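Local coordinates for carboxyl esterase NP (Bacillus subtilis, PDB 4CCW), which hydrolyses carboxylic esters to an alcohol and a carboxylate, as a carboxylesterase of the alpha/beta hydrolase superfamily, at residues G272-L275 with S276-Q279; M186-Q189 with N190-H193. All coordinates share one frame; numbering follows the deposited sequence.

Contact 1: residues G272-L275 with S276-Q279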
# COMPACT_ATOMS: atom_id res chain seq x y z
N GLY A 272 0.27 -1.70 15.29
CA GLY A 272 0.56 -2.99 14.69
C GLY A 272 0.75 -2.79 13.21
O GLY A 272 1.44 -1.87 12.77
N HIS A 273 0.15 -3.69 12.43
CA HIS A 273 0.29 -3.68 10.99
C HIS A 273 -0.18 -2.40 10.34
O HIS A 273 0.53 -1.82 9.52
CB HIS A 273 -0.45 -4.89 10.41
CG HIS A 273 -0.17 -5.14 8.96
ND1 HIS A 273 1.07 -5.39 8.48
CD2 HIS A 273 -1.02 -5.19 7.86
CE1 HIS A 273 1.00 -5.58 7.15
NE2 HIS A 273 -0.28 -5.46 6.78
N VAL A 274 -1.38 -1.96 10.66
CA VAL A 274 -1.96 -0.82 9.96
C VAL A 274 -1.60 0.46 10.73
O VAL A 274 -2.47 1.23 11.18
CB VAL A 274 -3.48 -1.00 9.74
CG1 VAL A 274 -3.97 -0.03 8.66
CG2 VAL A 274 -3.77 -2.43 9.29
N LEU A 275 -0.30 0.67 10.88
CA LEU A 275 0.21 1.68 11.79
C LEU A 275 -0.13 3.13 11.39
O LEU A 275 -0.24 4.01 12.25
CB LEU A 275 1.72 1.47 12.03
CG LEU A 275 2.71 1.41 10.87
CD1 LEU A 275 3.05 2.81 10.40
CD2 LEU A 275 3.99 0.71 11.30
N SER A 276 -0.32 3.36 10.10
CA SER A 276 -0.73 4.67 9.58
C SER A 276 -2.13 5.09 10.06
O SER A 276 -2.43 6.30 10.15
CB SER A 276 -0.69 4.65 8.04
OG SER A 276 -1.55 3.65 7.51
N MET A 277 -2.96 4.11 10.39
CA MET A 277 -4.35 4.33 10.83
C MET A 277 -4.46 4.31 12.35
O MET A 277 -5.31 5.00 12.93
CB MET A 277 -5.30 3.30 10.19
CG MET A 277 -5.25 3.30 8.66
SD MET A 277 -6.43 2.28 7.76
CE MET A 277 -7.85 3.37 7.77
N GLU A 278 -3.56 3.57 13.00
CA GLU A 278 -3.54 3.49 14.46
C GLU A 278 -2.78 4.64 15.11
O GLU A 278 -3.17 5.12 16.17
CB GLU A 278 -2.95 2.17 14.93
CG GLU A 278 -3.76 0.97 14.47
CD GLU A 278 -2.94 -0.30 14.46
OE1 GLU A 278 -1.73 -0.23 14.18
OE2 GLU A 278 -3.51 -1.36 14.75
N GLN A 279 -1.69 5.07 14.49
CA GLN A 279 -0.92 6.15 15.07
C GLN A 279 -0.66 7.26 14.05
O GLN A 279 0.49 7.57 13.75
CB GLN A 279 0.37 5.61 15.73
CG GLN A 279 0.13 4.73 16.98
CD GLN A 279 -0.37 5.50 18.20
OE1 GLN A 279 -0.13 6.69 18.33
NE2 GLN A 279 -1.06 4.81 19.11
O HOH W 1 -2.99 -3.08 12.71
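The carboxylate of Glu278 is approached from both sides of its plane. Gly272 N donates to Glu278 OE1 at 2.7 Å, arriving on the syn side and 28° out of the plane. Over the other face stands Val274 O, 3.6 Å from Glu278 CD, and a water is displaced to that same side. This water accepts from Val274 N at 2.8 Å and donates to Glu278 OE2 at 2.7 Å. One acidic group thus gathers the loop at two points: OE1 holds Gly272 N directly and OE2 reaches Val274 N through the water. With CG anti to its carbonyl carbon (chi1 -61°), the extended Glu278 chain reaches back past the Val274 carbonyl toward Gly272. The loop so held is the histidine loop of the alpha/beta hydrolase fold, leading from strand 263-268 into helix 275-278. His273 is probably the catalytic proton acceptor; its ND1 bonds to Glu244 OE1 and its side chain touches Ser129, consistent with a catalytic triad. Directly after it, Val274 centres an inverse gamma turn and takes the N-cap position. Val274 O is gripped twice: Met277 N approaches at 3.0 Å from above the carbonyl plane, whereas Glu278 N lies in that plane at 3.2 Å. Farther along, Gln279 N closes a helical bond of 2.9 Å to Leu275 O. Val274 and Met277 run side by side, Val274 CG1 resting 3.5 Å from Met277 SD, and Met185 of helix 177-185 also touches Val274.

Contact 2: residues M186-Q189 with N190-H193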
# COMPACT_ATOMS: atom_id res chain seq x y z
N MET A 186 -5.67 -6.08 14.52
CA MET A 186 -5.74 -4.82 15.26
C MET A 186 -6.11 -5.00 16.72
O MET A 186 -7.06 -5.70 17.03
CB MET A 186 -6.70 -3.87 14.55
CG MET A 186 -6.41 -3.78 13.06
SD MET A 186 -7.38 -2.57 12.17
CE MET A 186 -6.78 -1.06 12.92
N THR A 187 -5.34 -4.37 17.61
CA THR A 187 -5.64 -4.36 19.05
C THR A 187 -6.99 -3.69 19.27
O THR A 187 -7.76 -4.09 20.14
CB THR A 187 -4.52 -3.65 19.85
OG1 THR A 187 -3.26 -4.28 19.57
CG2 THR A 187 -4.79 -3.73 21.36
N ASP A 188 -7.28 -2.68 18.46
CA ASP A 188 -8.58 -2.01 18.47
C ASP A 188 -8.99 -1.63 17.04
O ASP A 188 -8.58 -0.59 16.53
CB ASP A 188 -8.54 -0.77 19.36
CG ASP A 188 -9.92 -0.16 19.58
OD1 ASP A 188 -10.94 -0.77 19.18
OD2 ASP A 188 -9.98 0.94 20.15
N GLN A 189 -9.80 -2.48 16.41
CA GLN A 189 -10.24 -2.22 15.04
C GLN A 189 -11.21 -1.03 14.94
O GLN A 189 -11.53 -0.58 13.84
CB GLN A 189 -10.81 -3.48 14.36
CG GLN A 189 -12.08 -4.07 14.98
CD GLN A 189 -12.91 -4.84 13.97
OE1 GLN A 189 -13.43 -4.27 13.00
NE2 GLN A 189 -13.06 -6.14 14.19
N ASN A 190 -11.64 -0.53 16.10
CA ASN A 190 -12.48 0.67 16.17
C ASN A 190 -11.76 1.97 15.80
O ASN A 190 -12.40 3.03 15.69
CB ASN A 190 -13.12 0.80 17.55
CG ASN A 190 -14.16 -0.28 17.81
OD1 ASN A 190 -13.93 -1.18 18.62
ND2 ASN A 190 -15.29 -0.19 17.13
N VAL A 191 -10.44 1.91 15.60
CA VAL A 191 -9.71 3.05 15.06
C VAL A 191 -10.07 3.26 13.58
O VAL A 191 -9.98 4.36 13.07
CB VAL A 191 -8.17 2.97 15.25
CG1 VAL A 191 -7.80 2.78 16.71
CG2 VAL A 191 -7.57 1.87 14.39
N LEU A 192 -10.48 2.18 12.91
CA LEU A 192 -10.99 2.27 11.53
C LEU A 192 -12.39 2.87 11.50
O LEU A 192 -13.24 2.49 12.30
CB LEU A 192 -11.04 0.88 10.88
CG LEU A 192 -9.78 0.03 10.72
CD1 LEU A 192 -10.14 -1.26 10.01
CD2 LEU A 192 -8.70 0.77 9.95
N HIS A 193 -12.62 3.80 10.58
CA HIS A 193 -13.95 4.37 10.41
C HIS A 193 -14.92 3.31 9.91
O HIS A 193 -14.57 2.52 9.02
CB HIS A 193 -13.89 5.57 9.46
CG HIS A 193 -15.10 6.47 9.54
ND1 HIS A 193 -16.28 6.16 8.95
CD2 HIS A 193 -15.29 7.70 10.17
CE1 HIS A 193 -17.17 7.14 9.19
NE2 HIS A 193 -16.56 8.08 9.94
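A short 3-10 turn in the link between helices 177-185 and 194-205 brings Met186 against Val191 and Leu192, and Asp188 against Asn190. Two backbone bonds of the i to i+3 kind shape it: Val191 N reaches Asp188 O at 3.3 Å and Leu192 N reaches Gln189 O at 3.1 Å. Asp188 adds a side-chain bond, its OD1 accepting Asn190 N at 3.2 Å. This makes an Asx turn, in which the donor comes from 62° out of the carboxylate plane. The bond is possible because Asp188 CG swings opposite its own backbone N (chi1 -171°), which lays the carboxylate over the start of the turn and beside CB of Asn190. On the inner side the chemistry is apolar. The extended first part of the Met186 chain sets its SD 3.7 Å from Leu192 CD1. A bend beyond SD (chi3 65°) then carries Met186 CE to Val191 CG2 at 3.4 Å, a tight carbon contact, and the thioether thereby bridges two successive residues. Leu192 CB also leans on the turn itself, 3.3 Å from Gln189 O. Gln189 directs its amide to the preceding helix, where NE2 bonds to Asn183, while Leu182 touches Leu192. At the far end His193 occupies the N-cap position, and its ND1 accepts the N-H of Ile195. Asx turn and 3-10 turn together form this linker, which belongs to the helical insertion, or cap, between strands 146-152 and 236-241 of the alpha/beta hydrolase fold.

Contact 1 is largely buried and holds the backbone on both sides of the probable catalytic histidine; contact 2 is partly exposed, lies in the helical insertion and has its centre about 9 Å from that of contact 1. Val274 O takes two N-H groups in contact 1, whereas each carbonyl of contact 2 takes one. Both use an acidic side chain, but Glu278 reaches back over a buried loop with a water's aid, whereas Asp188 bonds locally at an exposed turn. The two pack directly: Met277 CE lies 3.5 Å from Leu192 CD2, and Met186 CE lies 3.8 Å from Glu278 OE2. The apolar side of the linker thereby covers helix 275-278, joining insertion to core fold.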